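Nigritoxine (Vibrio nigripulchritudo, PDB 5M41) is a bacterial protein toxin active against crustaceans and insects and carries a bound magnesium ion. Local coordinates at residues N39-A44 against A83-F88; L100-S105 against R128-S133; Y79-G82 against F87-P90. All blocks are in the same frame, centred on the assembly; numbering follows the deposited sequence.

Contact 1: N39-A44 against A83-F88; sequences NLYQFA and ATNMFF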
loop_
_atom_site.group_PDB
_atom_site.type_symbol
_atom_site.label_atom_id
_atom_site.label_comp_id
_atom_site.label_asym_id
_atom_site.label_seq_id
_atom_site.Cartn_x
_atom_site.Cartn_y
_atom_site.Cartn_z
ATOM N N ASN A 39 -10.715 -20.510 -27.969
ATOM C CA ASN A 39 -11.569 -20.790 -26.821
ATOM C C ASN A 39 -12.518 -19.611 -26.573
ATOM O O ASN A 39 -13.693 -19.799 -26.276
ATOM C CB ASN A 39 -10.730 -20.985 -25.560
ATOM C CG ASN A 39 -10.039 -22.340 -25.492
ATOM O OD1 ASN A 39 -9.215 -22.563 -24.610
ATOM N ND2 ASN A 39 -10.323 -23.209 -26.417
ATOM N N LEU A 40 -11.982 -18.395 -26.641
ATOM C CA LEU A 40 -12.825 -17.198 -26.509
ATOM C C LEU A 40 -13.976 -17.245 -27.536
ATOM O O LEU A 40 -15.163 -17.030 -27.187
ATOM C CB LEU A 40 -11.966 -15.943 -26.707
ATOM C CG LEU A 40 -12.482 -14.526 -26.507
ATOM C CD1 LEU A 40 -11.288 -13.550 -26.421
ATOM C CD2 LEU A 40 -13.359 -14.109 -27.687
ATOM N N TYR A 41 -13.634 -17.467 -28.807
ATOM C CA TYR A 41 -14.693 -17.516 -29.827
ATOM C C TYR A 41 -15.649 -18.683 -29.579
ATOM O O TYR A 41 -16.873 -18.546 -29.727
ATOM C CB TYR A 41 -14.100 -17.589 -31.227
ATOM C CG TYR A 41 -14.053 -16.209 -31.893
ATOM C CD1 TYR A 41 -15.228 -15.577 -32.298
ATOM C CD2 TYR A 41 -12.845 -15.531 -32.082
ATOM C CE1 TYR A 41 -15.202 -14.317 -32.893
ATOM C CE2 TYR A 41 -12.816 -14.273 -32.686
ATOM C CZ TYR A 41 -14.001 -13.675 -33.090
ATOM O OH TYR A 41 -13.988 -12.431 -33.717
ATOM N N GLN A 42 -15.075 -19.815 -29.156
ATOM C CA GLN A 42 -15.845 -21.009 -28.903
ATOM C C GLN A 42 -16.910 -20.745 -27.844
ATOM O O GLN A 42 -18.056 -21.162 -28.016
ATOM C CB GLN A 42 -14.924 -22.135 -28.459
ATOM C CG GLN A 42 -15.616 -23.442 -28.195
ATOM C CD GLN A 42 -15.506 -24.356 -29.376
ATOM O OE1 GLN A 42 -15.631 -23.927 -30.528
ATOM N NE2 GLN A 42 -15.264 -25.629 -29.107
ATOM N N PHE A 43 -16.528 -20.070 -26.750
ATOM C CA PHE A 43 -17.487 -19.736 -25.689
ATOM C C PHE A 43 -18.566 -18.756 -26.147
ATOM O O PHE A 43 -19.721 -18.896 -25.745
ATOM C CB PHE A 43 -16.789 -19.176 -24.447
ATOM C CG PHE A 43 -16.094 -20.222 -23.600
ATOM C CD1 PHE A 43 -16.781 -21.357 -23.154
ATOM C CD2 PHE A 43 -14.766 -20.036 -23.190
ATOM C CE1 PHE A 43 -16.157 -22.321 -22.356
ATOM C CE2 PHE A 43 -14.137 -20.988 -22.381
ATOM C CZ PHE A 43 -14.829 -22.136 -21.970
ATOM N N ALA A 44 -18.180 -17.751 -26.956
ATOM C CA ALA A 44 -19.153 -16.866 -27.606
ATOM C C ALA A 44 -20.194 -17.640 -28.443
ATOM O O ALA A 44 -21.408 -17.374 -28.358
ATOM C CB ALA A 44 -18.453 -15.820 -28.472
ATOM N N ALA A 83 -16.348 -12.701 -43.746
ATOM C CA ALA A 83 -17.002 -11.718 -42.893
ATOM C C ALA A 83 -16.618 -11.999 -41.450
ATOM O O ALA A 83 -16.757 -13.121 -40.996
ATOM C CB ALA A 83 -18.531 -11.791 -43.065
ATOM N N THR A 84 -16.154 -10.989 -40.723
ATOM C CA THR A 84 -15.695 -11.203 -39.352
ATOM C C THR A 84 -16.894 -11.494 -38.435
ATOM O O THR A 84 -17.962 -10.927 -38.626
ATOM C CB THR A 84 -14.910 -9.977 -38.896
ATOM O OG1 THR A 84 -13.875 -9.707 -39.854
ATOM C CG2 THR A 84 -14.316 -10.173 -37.497
ATOM N N ASN A 85 -16.743 -12.418 -37.492
ATOM C CA ASN A 85 -17.794 -12.700 -36.485
ATOM C C ASN A 85 -19.054 -13.384 -37.021
ATOM O O ASN A 85 -20.069 -13.461 -36.314
ATOM C CB ASN A 85 -18.219 -11.412 -35.773
ATOM C CG ASN A 85 -17.072 -10.775 -34.980
ATOM O OD1 ASN A 85 -16.323 -11.473 -34.284
ATOM N ND2 ASN A 85 -16.941 -9.448 -35.073
ATOM N N MET A 86 -19.019 -13.825 -38.271
ATOM C CA MET A 86 -20.239 -14.311 -38.937
ATOM C C MET A 86 -20.067 -15.652 -39.584
ATOM O O MET A 86 -18.975 -16.000 -40.075
ATOM C CB MET A 86 -20.702 -13.301 -39.996
ATOM C CG MET A 86 -21.071 -11.935 -39.426
ATOM S SD MET A 86 -21.418 -10.707 -40.706
ATOM C CE MET A 86 -22.761 -11.551 -41.549
ATOM N N PHE A 87 -21.151 -16.423 -39.569
ATOM C CA PHE A 87 -21.203 -17.730 -40.210
ATOM C C PHE A 87 -22.680 -18.098 -40.375
ATOM O O PHE A 87 -23.538 -17.411 -39.848
ATOM C CB PHE A 87 -20.454 -18.812 -39.385
ATOM C CG PHE A 87 -20.947 -18.950 -37.961
ATOM C CD1 PHE A 87 -21.962 -19.862 -37.634
ATOM C CD2 PHE A 87 -20.396 -18.166 -36.938
ATOM C CE1 PHE A 87 -22.421 -19.995 -36.324
ATOM C CE2 PHE A 87 -20.858 -18.307 -35.618
ATOM C CZ PHE A 87 -21.851 -19.224 -35.313
ATOM N N PHE A 88 -22.952 -19.177 -41.109
ATOM C CA PHE A 88 -24.331 -19.658 -41.347
ATOM C C PHE A 88 -24.521 -21.077 -40.845
ATOM O O PHE A 88 -23.642 -21.936 -41.035
ATOM C CB PHE A 88 -24.638 -19.650 -42.846
ATOM C CG PHE A 88 -26.120 -19.637 -43.179
ATOM C CD1 PHE A 88 -26.870 -18.471 -43.046
ATOM C CD2 PHE A 88 -26.738 -20.769 -43.681
ATOM C CE1 PHE A 88 -28.221 -18.450 -43.369
ATOM C CE2 PHE A 88 -28.099 -20.758 -44.012
ATOM C CZ PHE A 88 -28.830 -19.587 -43.868
HETATM O O HOH W 1 -14.091 -13.424 -36.507
#
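A buried polar contact joins Tyr41 of helix 34-54 to Asn85 in the type II beta turn Ala83-Met86. The turn leads into strand 86-90 of a five-stranded antiparallel sheet, so the contact joins helix 34-54 to the turn just before that strand. The backbones stay well apart: the nearest CA atoms, of Tyr41 and Asn85, are 8.8 Å from each other, and the side chains span the distance. Tyr41 OH donates a short hydrogen bond of 2.6 Å to Asn85 OD1. OD1 lies at the edge of the ring, in its plane. The amide plane is turned 36° from the ring, and the two side chains cross at about a right angle. The CB of Asn85 does not aim at the helix; with CG beside the backbone N (chi1 -63°) the amide swings back so that OD1 meets Tyr41 OH. ND2 of the same amide is held by Leu202 O and Asn130 OD1, which should fix its rotation. Val182 and Leu185 of helix 177-191 pack on Tyr41. A water gives the phenol a second link to the turn: it accepts from Asn85 N at 3.0 Å and donates to Tyr41 OH, also at 3.0 Å.

Contact 2: L100-S105 against R128-S133; sequences LVNLNS and RQNFTS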
loop_
_atom_site.group_PDB
_atom_site.type_symbol
_atom_site.label_atom_id
_atom_site.label_comp_id
_atom_site.label_asym_id
_atom_site.label_seq_id
_atom_site.Cartn_x
_atom_site.Cartn_y
_atom_site.Cartn_z
ATOM N N LEU A 100 -28.347 -17.170 -39.708
ATOM C CA LEU A 100 -27.200 -16.312 -39.874
ATOM C C LEU A 100 -26.786 -15.839 -38.491
ATOM O O LEU A 100 -27.604 -15.275 -37.773
ATOM C CB LEU A 100 -27.567 -15.094 -40.740
ATOM C CG LEU A 100 -26.484 -14.018 -40.807
ATOM C CD1 LEU A 100 -25.243 -14.546 -41.536
ATOM C CD2 LEU A 100 -27.036 -12.798 -41.525
ATOM N N VAL A 101 -25.534 -16.096 -38.118
ATOM C CA VAL A 101 -25.005 -15.644 -36.822
ATOM C C VAL A 101 -24.047 -14.458 -37.014
ATOM O O VAL A 101 -23.207 -14.476 -37.929
ATOM C CB VAL A 101 -24.317 -16.802 -36.071
ATOM C CG1 VAL A 101 -23.716 -16.310 -34.746
ATOM C CG2 VAL A 101 -25.336 -17.937 -35.799
ATOM N N ASN A 102 -24.210 -13.426 -36.177
ATOM C CA ASN A 102 -23.276 -12.310 -36.046
ATOM C C ASN A 102 -22.941 -12.196 -34.564
ATOM O O ASN A 102 -23.697 -11.626 -33.769
ATOM C CB ASN A 102 -23.879 -10.981 -36.566
ATOM C CG ASN A 102 -22.904 -9.800 -36.465
ATOM O OD1 ASN A 102 -21.770 -9.929 -35.949
ATOM N ND2 ASN A 102 -23.346 -8.629 -36.929
ATOM N N LEU A 103 -21.788 -12.737 -34.188
ATOM C CA LEU A 103 -21.429 -12.774 -32.774
ATOM C C LEU A 103 -21.230 -11.392 -32.179
ATOM O O LEU A 103 -21.269 -11.237 -30.951
ATOM C CB LEU A 103 -20.184 -13.636 -32.549
ATOM C CG LEU A 103 -20.263 -15.093 -32.993
ATOM C CD1 LEU A 103 -18.870 -15.693 -32.910
ATOM C CD2 LEU A 103 -21.252 -15.901 -32.144
ATOM N N ASN A 104 -21.028 -10.383 -33.028
ATOM C CA ASN A 104 -20.787 -9.017 -32.535
ATOM C C ASN A 104 -22.000 -8.086 -32.639
ATOM O O ASN A 104 -21.859 -6.872 -32.471
ATOM C CB ASN A 104 -19.587 -8.376 -33.254
ATOM C CG ASN A 104 -18.955 -7.260 -32.437
ATOM O OD1 ASN A 104 -18.818 -7.397 -31.228
ATOM N ND2 ASN A 104 -18.582 -6.156 -33.078
ATOM N N SER A 105 -23.182 -8.628 -32.944
ATOM C CA SER A 105 -24.371 -7.775 -33.052
ATOM C C SER A 105 -24.979 -7.530 -31.681
ATOM O O SER A 105 -25.254 -8.476 -30.972
ATOM C CB SER A 105 -25.429 -8.412 -33.944
ATOM O OG SER A 105 -26.604 -7.598 -34.010
ATOM N N ARG A 128 -22.240 -4.448 -41.136
ATOM C CA ARG A 128 -21.390 -3.794 -42.079
ATOM C C ARG A 128 -19.945 -3.699 -41.590
ATOM O O ARG A 128 -19.027 -3.807 -42.404
ATOM C CB ARG A 128 -21.917 -2.398 -42.362
ATOM C CG ARG A 128 -21.307 -1.786 -43.609
ATOM C CD ARG A 128 -22.037 -0.500 -43.968
ATOM N NE ARG A 128 -21.170 0.347 -44.766
ATOM C CZ ARG A 128 -20.323 1.236 -44.257
ATOM N NH1 ARG A 128 -20.240 1.413 -42.941
ATOM N NH2 ARG A 128 -19.559 1.952 -45.073
ATOM N N GLN A 129 -19.777 -3.473 -40.281
ATOM C CA GLN A 129 -18.467 -3.383 -39.590
ATOM C C GLN A 129 -17.630 -4.643 -39.739
ATOM O O GLN A 129 -16.432 -4.616 -39.526
ATOM C CB GLN A 129 -18.696 -3.281 -38.081
ATOM C CG GLN A 129 -18.703 -1.904 -37.500
ATOM C CD GLN A 129 -19.176 -1.928 -36.053
ATOM O OE1 GLN A 129 -19.298 -2.991 -35.411
ATOM N NE2 GLN A 129 -19.474 -0.749 -35.536
ATOM N N ASN A 130 -18.288 -5.762 -40.005
ATOM C CA ASN A 130 -17.610 -7.053 -40.089
ATOM C C ASN A 130 -16.859 -7.266 -41.393
ATOM O O ASN A 130 -16.185 -8.304 -41.569
ATOM C CB ASN A 130 -18.608 -8.182 -39.846
ATOM C CG ASN A 130 -19.012 -8.307 -38.382
ATOM O OD1 ASN A 130 -18.230 -7.996 -37.501
ATOM N ND2 ASN A 130 -20.221 -8.798 -38.120
ATOM N N PHE A 131 -16.950 -6.275 -42.295
ATOM C CA PHE A 131 -16.283 -6.324 -43.578
ATOM C C PHE A 131 -15.127 -5.333 -43.622
ATOM O O PHE A 131 -15.204 -4.271 -43.022
ATOM C CB PHE A 131 -17.304 -6.058 -44.706
ATOM C CG PHE A 131 -18.396 -7.110 -44.776
ATOM C CD1 PHE A 131 -18.199 -8.307 -45.473
ATOM C CD2 PHE A 131 -19.610 -6.915 -44.110
ATOM C CE1 PHE A 131 -19.205 -9.272 -45.527
ATOM C CE2 PHE A 131 -20.607 -7.883 -44.140
ATOM C CZ PHE A 131 -20.405 -9.068 -44.850
ATOM N N THR A 132 -14.052 -5.685 -44.319
ATOM C CA THR A 132 -12.924 -4.773 -44.497
ATOM C C THR A 132 -13.334 -3.567 -45.346
ATOM O O THR A 132 -14.414 -3.580 -45.964
ATOM C CB THR A 132 -11.742 -5.480 -45.180
ATOM O OG1 THR A 132 -12.107 -5.833 -46.530
ATOM C CG2 THR A 132 -11.288 -6.762 -44.370
ATOM N N SER A 133 -12.483 -2.532 -45.393
ATOM C CA SER A 133 -12.702 -1.405 -46.323
ATOM C C SER A 133 -12.881 -1.875 -47.751
ATOM O O SER A 133 -13.817 -1.445 -48.444
ATOM C CB SER A 133 -11.537 -0.434 -46.296
ATOM O OG SER A 133 -11.407 0.077 -45.009
HETATM O O HOH W 2 -19.403 -6.173 -35.906
#
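Asn102 and Asn130 meet amide to amide, and this is the tight part of the contact. Their side chains come from opposite directions, with amide planes 71° apart. Asn130 ND2 donates to Asn102 OD1 at 2.9 Å, with an N-H...O angle of 145°. OD1 lies close to the amide plane of Asn130. On the acceptor side, the donor stands above the carbonyl plane of Asn102. Asn130 sits in the type I turn Arg128-Phe131, in the loop between helix 125-128 and helix 133-136. Asn102 has CG anti to the backbone N (chi1 -179°), and this carries the amide from the end of strand 98-102 towards that loop. Asn102 OD1 also accepts from Asn104 N at 3.0 Å, which makes an Asx turn. The two donors come from opposite faces of the carboxamide. Asn102 ND2 binds Ser126 O, so both ends of the amide are held. The side of Asn104 and Gln129 is looser. Asn104 ND2 and Gln129 OE1 stay 4.0 Å apart, and Gln129 is partly exposed. A water bridges the two sides: it accepts from Asn104 ND2 at 2.9 Å and donates to Asn130 OD1 at 2.7 Å. Asn104 OD1 also accepts from Asp205 N, and its ND2 donates to Thr201 O.

Contact 3: Y79-G82 against F87-P90; sequences YTYG and FFMP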
loop_
_atom_site.group_PDB
_atom_site.type_symbol
_atom_site.label_atom_id
_atom_site.label_comp_id
_atom_site.label_asym_id
_atom_site.label_seq_id
_atom_site.Cartn_x
_atom_site.Cartn_y
_atom_site.Cartn_z
ATOM N N TYR A 79 -21.580 -22.875 -42.787
ATOM C CA TYR A 79 -20.975 -22.155 -43.901
ATOM C C TYR A 79 -20.127 -21.004 -43.358
ATOM O O TYR A 79 -20.569 -20.273 -42.473
ATOM C CB TYR A 79 -22.019 -21.575 -44.852
ATOM C CG TYR A 79 -23.049 -22.555 -45.397
ATOM C CD1 TYR A 79 -22.723 -23.883 -45.640
ATOM C CD2 TYR A 79 -24.338 -22.127 -45.714
ATOM C CE1 TYR A 79 -23.665 -24.779 -46.149
ATOM C CE2 TYR A 79 -25.289 -23.009 -46.230
ATOM C CZ TYR A 79 -24.943 -24.332 -46.445
ATOM O OH TYR A 79 -25.857 -25.232 -46.956
ATOM N N THR A 80 -18.938 -20.825 -43.928
ATOM C CA THR A 80 -18.074 -19.728 -43.558
ATOM C C THR A 80 -18.122 -18.649 -44.630
ATOM O O THR A 80 -18.515 -18.913 -45.769
ATOM C CB THR A 80 -16.617 -20.189 -43.355
ATOM O OG1 THR A 80 -16.158 -20.836 -44.545
ATOM C CG2 THR A 80 -16.530 -21.136 -42.169
ATOM N N TYR A 81 -17.731 -17.444 -44.246
ATOM C CA TYR A 81 -17.893 -16.259 -45.069
ATOM C C TYR A 81 -16.629 -15.446 -44.956
ATOM O O TYR A 81 -15.955 -15.474 -43.913
ATOM C CB TYR A 81 -18.972 -15.368 -44.459
ATOM C CG TYR A 81 -20.404 -15.850 -44.501
ATOM C CD1 TYR A 81 -20.966 -16.342 -45.677
ATOM C CD2 TYR A 81 -21.219 -15.715 -43.390
ATOM C CE1 TYR A 81 -22.300 -16.744 -45.730
ATOM C CE2 TYR A 81 -22.553 -16.117 -43.418
ATOM C CZ TYR A 81 -23.083 -16.621 -44.591
ATOM O OH TYR A 81 -24.394 -16.992 -44.632
ATOM N N GLY A 82 -16.357 -14.648 -45.978
ATOM C CA GLY A 82 -15.402 -13.539 -45.835
ATOM C C GLY A 82 -16.001 -12.417 -45.004
ATOM O O GLY A 82 -16.135 -11.302 -45.484
ATOM N N PHE A 87 -21.151 -16.423 -39.569
ATOM C CA PHE A 87 -21.203 -17.730 -40.210
ATOM C C PHE A 87 -22.680 -18.098 -40.375
ATOM O O PHE A 87 -23.538 -17.411 -39.848
ATOM C CB PHE A 87 -20.454 -18.812 -39.385
ATOM C CG PHE A 87 -20.947 -18.950 -37.961
ATOM C CD1 PHE A 87 -21.962 -19.862 -37.634
ATOM C CD2 PHE A 87 -20.396 -18.166 -36.938
ATOM C CE1 PHE A 87 -22.421 -19.995 -36.324
ATOM C CE2 PHE A 87 -20.858 -18.307 -35.618
ATOM C CZ PHE A 87 -21.851 -19.224 -35.313
ATOM N N PHE A 88 -22.952 -19.177 -41.109
ATOM C CA PHE A 88 -24.331 -19.658 -41.347
ATOM C C PHE A 88 -24.521 -21.077 -40.845
ATOM O O PHE A 88 -23.642 -21.936 -41.035
ATOM C CB PHE A 88 -24.638 -19.650 -42.846
ATOM C CG PHE A 88 -26.120 -19.637 -43.179
ATOM C CD1 PHE A 88 -26.870 -18.471 -43.046
ATOM C CD2 PHE A 88 -26.738 -20.769 -43.681
ATOM C CE1 PHE A 88 -28.221 -18.450 -43.369
ATOM C CE2 PHE A 88 -28.099 -20.758 -44.012
ATOM C CZ PHE A 88 -28.830 -19.587 -43.868
ATOM N N MET A 89 -25.674 -21.322 -40.223
ATOM C CA MET A 89 -26.051 -22.658 -39.803
ATOM C C MET A 89 -27.235 -23.123 -40.669
ATOM O O MET A 89 -28.386 -22.773 -40.403
ATOM C CB MET A 89 -26.423 -22.664 -38.327
ATOM C CG MET A 89 -25.402 -21.945 -37.450
ATOM S SD MET A 89 -25.927 -21.988 -35.734
ATOM C CE MET A 89 -25.663 -23.740 -35.464
ATOM N N PRO A 90 -26.947 -23.880 -41.737
ATOM C CA PRO A 90 -28.021 -24.310 -42.633
ATOM C C PRO A 90 -28.919 -25.304 -41.922
ATOM O O PRO A 90 -28.431 -26.082 -41.077
ATOM C CB PRO A 90 -27.268 -24.990 -43.772
ATOM C CG PRO A 90 -26.023 -25.519 -43.113
ATOM C CD PRO A 90 -25.646 -24.421 -42.151
#
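Tyr79 and Phe88 face each other as an antiparallel hydrogen-bonded pair in the beta hairpin of strands 77-80 and 86-90. Tyr79 N donates to Phe88 O at 2.9 Å, and Phe88 N donates to Tyr79 O at 3.0 Å. The Tyr79 side chain leaves on the same face of the sheet as Phe88. Tyr79 CB packs on Phe88 CB at 3.8 Å. CG is anti to the carbonyl carbon (chi1 -54°), which sets the ring alongside Phe88. Further out, Tyr79 CD2 touches Phe88 CD2 at 3.4 Å, and Tyr79 CE2 is in contact with both Phe88 CD2 and Pro90 CB. The two rings run side by side and point the same way. Their planes are only 4° apart, but they meet rim to rim and neither covers the other. Over one face of the Tyr79 ring comes Pro90 CG, a CH-pi contact 4.0 Å from the ring centroid. Tyr79 CZ meets Pro90 CB at 3.6 Å. At the tip, OH lies by Pro90 CB and hydrogen-bonds to Ser95 O. Tyr81, just past strand 77-80, adds a third aromatic: Tyr81 OH comes 3.2 Å from Phe88 CB, while its ring runs along the Phe87 backbone. Strand 98-102 continues the sheet beyond strand 86-90, with Leu100 touching both Tyr81 and Phe88. Strand 170-173 flanks strand 77-80, and Leu177 of helix 177-191 packs against Phe87.

How the contacts relate
The three contacts cluster in one sheet region, with centres 10 to 12 Å apart. Contacts 1 and 3 share Phe87 and Phe88: the turn of contact 1 links the strands paired in contact 3. Contact 2 lies on the next strand, 98-102, and its loop touches that turn. Thr84 N is 2.8 Å from Asn130 O, and Asn85 O is 2.8 Å from Leu103 N; both are probable hydrogen bonds. A probable hydrogen bond from Val101 N to Phe87 O, 3.0 Å, connects contacts 2 and 3. The bound magnesium, at Val189, Glu192 and Asp195, is about 12 Å from the Thr84 side chain. Thr84 OG1 is hydrogen-bonded to His188, next to Val189 in the chain, and Ser133 OG to Glu192.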